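Local coordinates for microtubule-associated protein 1 light chain 3 (Plasmodium falciparum, PDB 4EOY), which binds a peptide of its Atg3 partner and probably acts as a ubiquitin-like Atg8 modifier of the autophagy pathway, at residues S7-T21 and M109-Y121. The protein carries 3 engineered substitutions. Sequence-based numbering, arbitrary orientation.
With CA (calcium ion), chain I.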
loop_
_atom_site.group_PDB
_atom_site.type_symbol
_atom_site.label_atom_id
_atom_site.label_comp_id
_atom_site.label_asym_id
_atom_site.label_seq_id
_atom_site.Cartn_x
_atom_site.Cartn_y
_atom_site.Cartn_z
ATOM N N SER A 7 -0.368 -13.224 -1.423
ATOM C CA SER A 7 -0.061 -12.046 -0.602
ATOM C C SER A 7 1.249 -12.231 0.198
ATOM O O SER A 7 1.909 -13.272 0.108
ATOM C CB SER A 7 -1.227 -11.745 0.350
ATOM O OG SER A 7 -0.906 -10.709 1.276
ATOM N N LEU A 8 1.602 -11.212 0.980
ATOM C CA LEU A 8 2.826 -11.212 1.773
ATOM C C LEU A 8 2.767 -12.218 2.924
ATOM O O LEU A 8 3.806 -12.706 3.396
ATOM C CB LEU A 8 3.085 -9.818 2.331
ATOM C CG LEU A 8 4.509 -9.552 2.809
ATOM C CD1 LEU A 8 5.406 -9.209 1.626
ATOM C CD2 LEU A 8 4.506 -8.421 3.816
ATOM N N LYS A 9 1.552 -12.528 3.370
ATOM C CA LYS A 9 1.330 -13.525 4.424
ATOM C C LYS A 9 1.765 -14.922 3.976
ATOM O O LYS A 9 2.200 -15.738 4.787
ATOM C CB LYS A 9 -0.138 -13.524 4.844
ATOM C CG LYS A 9 -0.588 -12.195 5.423
ATOM C CD LYS A 9 -2.029 -12.229 5.902
ATOM C CE LYS A 9 -2.326 -11.017 6.771
ATOM N NZ LYS A 9 -3.761 -10.930 7.134
ATOM N N ASP A 10 1.658 -15.180 2.676
ATOM C CA ASP A 10 2.086 -16.451 2.101
ATOM C C ASP A 10 3.602 -16.467 1.869
ATOM O O ASP A 10 4.229 -17.535 1.804
ATOM C CB ASP A 10 1.346 -16.705 0.781
ATOM C CG ASP A 10 -0.148 -16.343 0.850
ATOM O OD1 ASP A 10 -0.658 -16.021 1.945
ATOM O OD2 ASP A 10 -0.813 -16.363 -0.197
ATOM N N GLU A 11 4.176 -15.271 1.727
ATOM C CA GLU A 11 5.600 -15.091 1.462
ATOM C C GLU A 11 6.439 -15.142 2.725
ATOM O O GLU A 11 7.507 -15.765 2.732
ATOM C CB GLU A 11 5.841 -13.735 0.786
ATOM C CG GLU A 11 5.601 -13.708 -0.715
ATOM C CD GLU A 11 5.362 -12.302 -1.245
ATOM O OE1 GLU A 11 4.604 -12.161 -2.229
ATOM O OE2 GLU A 11 5.927 -11.335 -0.681
ATOM N N VAL A 12 5.969 -14.450 3.767
ATOM C CA VAL A 12 6.693 -14.305 5.042
ATOM C C VAL A 12 5.854 -14.816 6.204
ATOM O O VAL A 12 4.663 -14.565 6.254
ATOM C CB VAL A 12 6.994 -12.818 5.346
ATOM C CG1 VAL A 12 7.829 -12.689 6.605
ATOM C CG2 VAL A 12 7.674 -12.142 4.164
ATOM N N SER A 13 6.486 -15.488 7.152
ATOM C CA SER A 13 5.791 -16.014 8.340
ATOM C C SER A 13 5.285 -14.914 9.260
ATOM O O SER A 13 5.882 -13.841 9.307
ATOM C CB SER A 13 6.740 -16.895 9.151
ATOM O OG SER A 13 7.875 -16.145 9.563
ATOM N N PHE A 14 4.218 -15.196 10.013
ATOM C CA PHE A 14 3.623 -14.224 10.958
ATOM C C PHE A 14 4.662 -13.632 11.911
ATOM O O PHE A 14 4.648 -12.427 12.195
ATOM C CB PHE A 14 2.499 -14.854 11.779
ATOM C CG PHE A 14 1.964 -13.952 12.870
ATOM C CD1 PHE A 14 1.012 -12.988 12.587
ATOM C CD2 PHE A 14 2.423 -14.066 14.176
ATOM C CE1 PHE A 14 0.526 -12.163 13.585
ATOM C CE2 PHE A 14 1.944 -13.234 15.176
ATOM C CZ PHE A 14 0.993 -12.280 14.879
ATOM N N GLU A 15 5.564 -14.482 12.387
ATOM C CA GLU A 15 6.568 -14.096 13.386
ATOM C C GLU A 15 7.634 -13.140 12.814
ATOM O O GLU A 15 8.053 -12.194 13.492
ATOM C CB GLU A 15 7.216 -15.336 14.028
ATOM C CG GLU A 15 7.490 -16.505 13.082
ATOM C CD GLU A 15 6.277 -17.415 12.832
ATOM O OE1 GLU A 15 5.127 -17.040 13.184
ATOM O OE2 GLU A 15 6.477 -18.514 12.260
ATOM N N ASN A 16 8.051 -13.381 11.569
ATOM C CA ASN A 16 8.980 -12.478 10.864
ATOM C C ASN A 16 8.369 -11.113 10.563
ATOM O O ASN A 16 9.008 -10.094 10.800
ATOM C CB ASN A 16 9.495 -13.119 9.569
ATOM C CG ASN A 16 10.482 -14.253 9.826
ATOM O OD1 ASN A 16 10.512 -14.825 10.910
ATOM N ND2 ASN A 16 11.287 -14.589 8.818
ATOM N N ARG A 17 7.143 -11.106 10.027
ATOM C CA ARG A 17 6.342 -9.879 9.816
ATOM C C ARG A 17 6.133 -9.034 11.067
ATOM O O ARG A 17 6.233 -7.815 11.007
ATOM C CB ARG A 17 4.970 -10.229 9.207
ATOM C CG ARG A 17 5.013 -10.579 7.719
ATOM C CD ARG A 17 3.996 -11.644 7.332
ATOM N NE ARG A 17 2.702 -11.398 7.957
ATOM C CZ ARG A 17 1.781 -12.323 8.196
ATOM N NH1 ARG A 17 1.969 -13.590 7.846
ATOM N NH2 ARG A 17 0.654 -11.964 8.791
ATOM N N VAL A 18 5.830 -9.676 12.193
ATOM C CA VAL A 18 5.717 -8.973 13.472
ATOM C C VAL A 18 7.049 -8.319 13.853
ATOM O O VAL A 18 7.084 -7.170 14.289
ATOM C CB VAL A 18 5.249 -9.925 14.599
ATOM C CG1 VAL A 18 5.271 -9.220 15.942
ATOM C CG2 VAL A 18 3.850 -10.443 14.309
ATOM N N ALA A 19 8.139 -9.053 13.657
ATOM C CA ALA A 19 9.479 -8.538 13.919
ATOM C C ALA A 19 9.824 -7.379 12.978
ATOM O O ALA A 19 10.382 -6.381 13.413
ATOM C CB ALA A 19 10.505 -9.657 13.783
ATOM N N GLU A 20 9.511 -7.514 11.690
ATOM C CA GLU A 20 9.784 -6.450 10.711
ATOM C C GLU A 20 9.136 -5.158 11.145
ATOM O O GLU A 20 9.789 -4.130 11.214
ATOM C CB GLU A 20 9.207 -6.770 9.322
ATOM C CG GLU A 20 9.745 -7.994 8.600
ATOM C CD GLU A 20 9.204 -8.088 7.185
ATOM O OE1 GLU A 20 8.329 -8.947 6.926
ATOM O OE2 GLU A 20 9.638 -7.278 6.338
ATOM N N THR A 21 7.828 -5.213 11.388
ATOM C CA THR A 21 7.037 -4.007 11.641
ATOM C C THR A 21 7.360 -3.401 13.010
ATOM O O THR A 21 7.346 -2.175 13.176
ATOM C CB THR A 21 5.508 -4.255 11.528
ATOM O OG1 THR A 21 5.082 -5.259 12.466
ATOM C CG2 THR A 21 5.137 -4.693 10.123
ATOM N N MET A 109 -7.145 2.239 12.950
ATOM C CA MET A 109 -8.426 1.550 12.774
ATOM C C MET A 109 -8.328 0.148 12.157
ATOM O O MET A 109 -9.013 -0.769 12.610
ATOM C CB MET A 109 -9.370 2.398 11.922
ATOM C CG MET A 109 -10.059 3.503 12.688
ATOM S SD MET A 109 -11.234 4.380 11.657
ATOM C CE MET A 109 -10.133 5.232 10.525
ATOM N N TYR A 110 -7.488 -0.019 11.136
ATOM C CA TYR A 110 -7.490 -1.222 10.297
ATOM C C TYR A 110 -6.171 -1.985 10.271
ATOM O O TYR A 110 -6.027 -2.952 9.534
ATOM C CB TYR A 110 -7.898 -0.868 8.862
ATOM C CG TYR A 110 -9.246 -0.187 8.766
ATOM C CD1 TYR A 110 -10.394 -0.819 9.215
ATOM C CD2 TYR A 110 -9.375 1.084 8.240
ATOM C CE1 TYR A 110 -11.632 -0.209 9.126
ATOM C CE2 TYR A 110 -10.610 1.704 8.161
ATOM C CZ TYR A 110 -11.728 1.055 8.611
ATOM O OH TYR A 110 -12.954 1.681 8.531
ATOM N N LYS A 111 -5.222 -1.595 11.108
ATOM C CA LYS A 111 -3.930 -2.272 11.149
ATOM C C LYS A 111 -4.098 -3.770 11.421
ATOM O O LYS A 111 -4.886 -4.184 12.263
ATOM C CB LYS A 111 -3.025 -1.596 12.201
ATOM C CG LYS A 111 -2.103 -2.483 13.011
ATOM C CD LYS A 111 -1.535 -1.708 14.198
ATOM C CE LYS A 111 -2.551 -1.586 15.330
ATOM N NZ LYS A 111 -2.131 -0.615 16.377
ATOM N N ASP A 112 -3.342 -4.577 10.694
ATOM C CA ASP A 112 -3.338 -6.007 10.879
ATOM C C ASP A 112 -2.580 -6.360 12.159
ATOM O O ASP A 112 -1.732 -5.610 12.607
ATOM C CB ASP A 112 -2.680 -6.651 9.661
ATOM C CG ASP A 112 -2.896 -8.144 9.587
ATOM O OD1 ASP A 112 -2.308 -8.879 10.408
ATOM O OD2 ASP A 112 -3.633 -8.588 8.676
ATOM N N GLU A 113 -2.885 -7.517 12.730
ATOM C CA GLU A 113 -2.218 -7.983 13.931
ATOM C C GLU A 113 -0.703 -8.094 13.749
ATOM O O GLU A 113 0.046 -7.912 14.708
ATOM C CB GLU A 113 -2.803 -9.336 14.369
ATOM C CG GLU A 113 -2.208 -9.871 15.660
ATOM C CD GLU A 113 -3.124 -10.842 16.386
ATOM O OE1 GLU A 113 -3.832 -11.618 15.704
ATOM O OE2 GLU A 113 -3.126 -10.833 17.640
ATOM N N ASP A 114 -0.256 -8.375 12.526
ATOM C CA ASP A 114 1.177 -8.463 12.239
ATOM C C ASP A 114 1.893 -7.089 12.178
ATOM O O ASP A 114 3.114 -7.035 11.997
ATOM C CB ASP A 114 1.451 -9.298 10.965
ATOM C CG ASP A 114 0.946 -8.644 9.687
ATOM O OD1 ASP A 114 0.521 -7.475 9.692
ATOM O OD2 ASP A 114 0.994 -9.330 8.656
ATOM N N GLY A 115 1.138 -6.001 12.336
ATOM C CA GLY A 115 1.710 -4.645 12.352
ATOM C C GLY A 115 1.545 -3.858 11.053
ATOM O O GLY A 115 1.777 -2.651 11.026
ATOM N N TYR A 116 1.146 -4.541 9.976
ATOM C CA TYR A 116 1.016 -3.916 8.658
ATOM C C TYR A 116 -0.376 -3.345 8.425
ATOM O O TYR A 116 -1.376 -3.881 8.914
ATOM C CB TYR A 116 1.317 -4.930 7.536
ATOM C CG TYR A 116 2.785 -5.162 7.256
ATOM C CD1 TYR A 116 3.561 -4.165 6.652
ATOM C CD2 TYR A 116 3.404 -6.361 7.603
ATOM C CE1 TYR A 116 4.915 -4.348 6.408
ATOM C CE2 TYR A 116 4.759 -6.553 7.369
ATOM C CZ TYR A 116 5.509 -5.536 6.767
ATOM O OH TYR A 116 6.858 -5.709 6.514
ATOM N N LEU A 117 -0.438 -2.248 7.666
ATOM C CA LEU A 117 -1.682 -1.807 7.086
ATOM C C LEU A 117 -1.793 -2.396 5.680
ATOM O O LEU A 117 -1.027 -2.035 4.769
ATOM C CB LEU A 117 -1.768 -0.295 7.032
ATOM C CG LEU A 117 -3.114 0.257 6.536
ATOM C CD1 LEU A 117 -4.189 -0.123 7.531
ATOM C CD2 LEU A 117 -3.030 1.764 6.311
ATOM N N TYR A 118 -2.751 -3.301 5.502
ATOM C CA TYR A 118 -2.953 -3.951 4.211
ATOM C C TYR A 118 -3.988 -3.196 3.422
ATOM O O TYR A 118 -5.082 -2.882 3.930
ATOM C CB TYR A 118 -3.406 -5.391 4.400
ATOM C CG TYR A 118 -2.297 -6.334 4.823
ATOM C CD1 TYR A 118 -1.997 -6.521 6.159
ATOM C CD2 TYR A 118 -1.560 -7.036 3.882
ATOM C CE1 TYR A 118 -0.985 -7.372 6.548
ATOM C CE2 TYR A 118 -0.553 -7.900 4.266
ATOM C CZ TYR A 118 -0.266 -8.055 5.604
ATOM O OH TYR A 118 0.758 -8.914 5.970
ATOM N N MET A 119 -3.624 -2.839 2.205
ATOM C CA MET A 119 -4.525 -2.131 1.301
ATOM C C MET A 119 -4.565 -2.843 -0.045
ATOM O O MET A 119 -3.575 -3.455 -0.476
ATOM C CB MET A 119 -4.070 -0.685 1.130
ATOM C CG MET A 119 -4.212 0.136 2.407
ATOM S SD MET A 119 -3.853 1.855 2.059
ATOM C CE MET A 119 -5.288 2.354 1.096
ATOM N N GLU A 120 -5.709 -2.798 -0.708
ATOM C CA GLU A 120 -5.880 -3.590 -1.925
ATOM C C GLU A 120 -6.407 -2.762 -3.049
ATOM O O GLU A 120 -7.132 -1.806 -2.822
ATOM C CB GLU A 120 -6.841 -4.755 -1.658
ATOM C CG GLU A 120 -6.315 -5.762 -0.646
ATOM C CD GLU A 120 -7.274 -6.895 -0.397
ATOM O OE1 GLU A 120 -8.464 -6.603 -0.164
ATOM O OE2 GLU A 120 -6.841 -8.074 -0.423
ATOM N N TYR A 121 -6.032 -3.114 -4.274
ATOM C CA TYR A 121 -6.553 -2.426 -5.434
ATOM C C TYR A 121 -7.282 -3.410 -6.323
ATOM O O TYR A 121 -6.928 -4.596 -6.405
ATOM C CB TYR A 121 -5.476 -1.664 -6.215
ATOM C CG TYR A 121 -4.305 -2.469 -6.774
ATOM C CD1 TYR A 121 -4.347 -3.024 -8.040
ATOM C CD2 TYR A 121 -3.126 -2.590 -6.062
ATOM C CE1 TYR A 121 -3.270 -3.710 -8.563
ATOM C CE2 TYR A 121 -2.043 -3.288 -6.573
ATOM C CZ TYR A 121 -2.127 -3.857 -7.821
ATOM O OH TYR A 121 -1.031 -4.538 -8.310
HETATM CA CA CA I . 5.871 -12.539 10.622
#
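The start of helix 14-27 packs against the type I turn Asp-112 to Gly-115 that leads into strand 117-122, the two backbones coming closest at the CA atoms of Val-18 and Asp-114, 4.7 Å apart. Arg-17 meets Asp-114 side-on: NE and NH2 of Arg-17 both donate to Asp-114 OD2 in a salt bridge, NH2 at 2.7 Å, with guanidinium and carboxylate planes 81° apart. Tyr-118 OH gives OD2 a third donor on its syn lone pair, while OD1 accepts from Tyr-116 N in an Asx turn, so both carboxylate oxygens are held. NH1 of Arg-17 reaches back to Val-12 O; Phe-14 CA and Lys-9 CG lie over opposite guanidinium faces, toward the rim. The extended Lys-9 chain passes Tyr-118, NZ lying over the ring, 4.9 Å from its centroid, in a cation-pi contact and also forming a salt bridge to Asp-112 OD2 at 2.8 Å. With OG1 between the backbone N and the carbonyl carbon (chi1 59°), Thr-21 turns OG1 to a lone pair of Asp-114 O (2.7 Å) and lays CG2 over the centre of the Tyr-116 ring, 3.3 Å from its centroid. Tyr-116 also packs on an aromatic side chain of the bound peptide. An N-terminal helical extension held against the ubiquitin-like core is a hallmark of the Atg8 family.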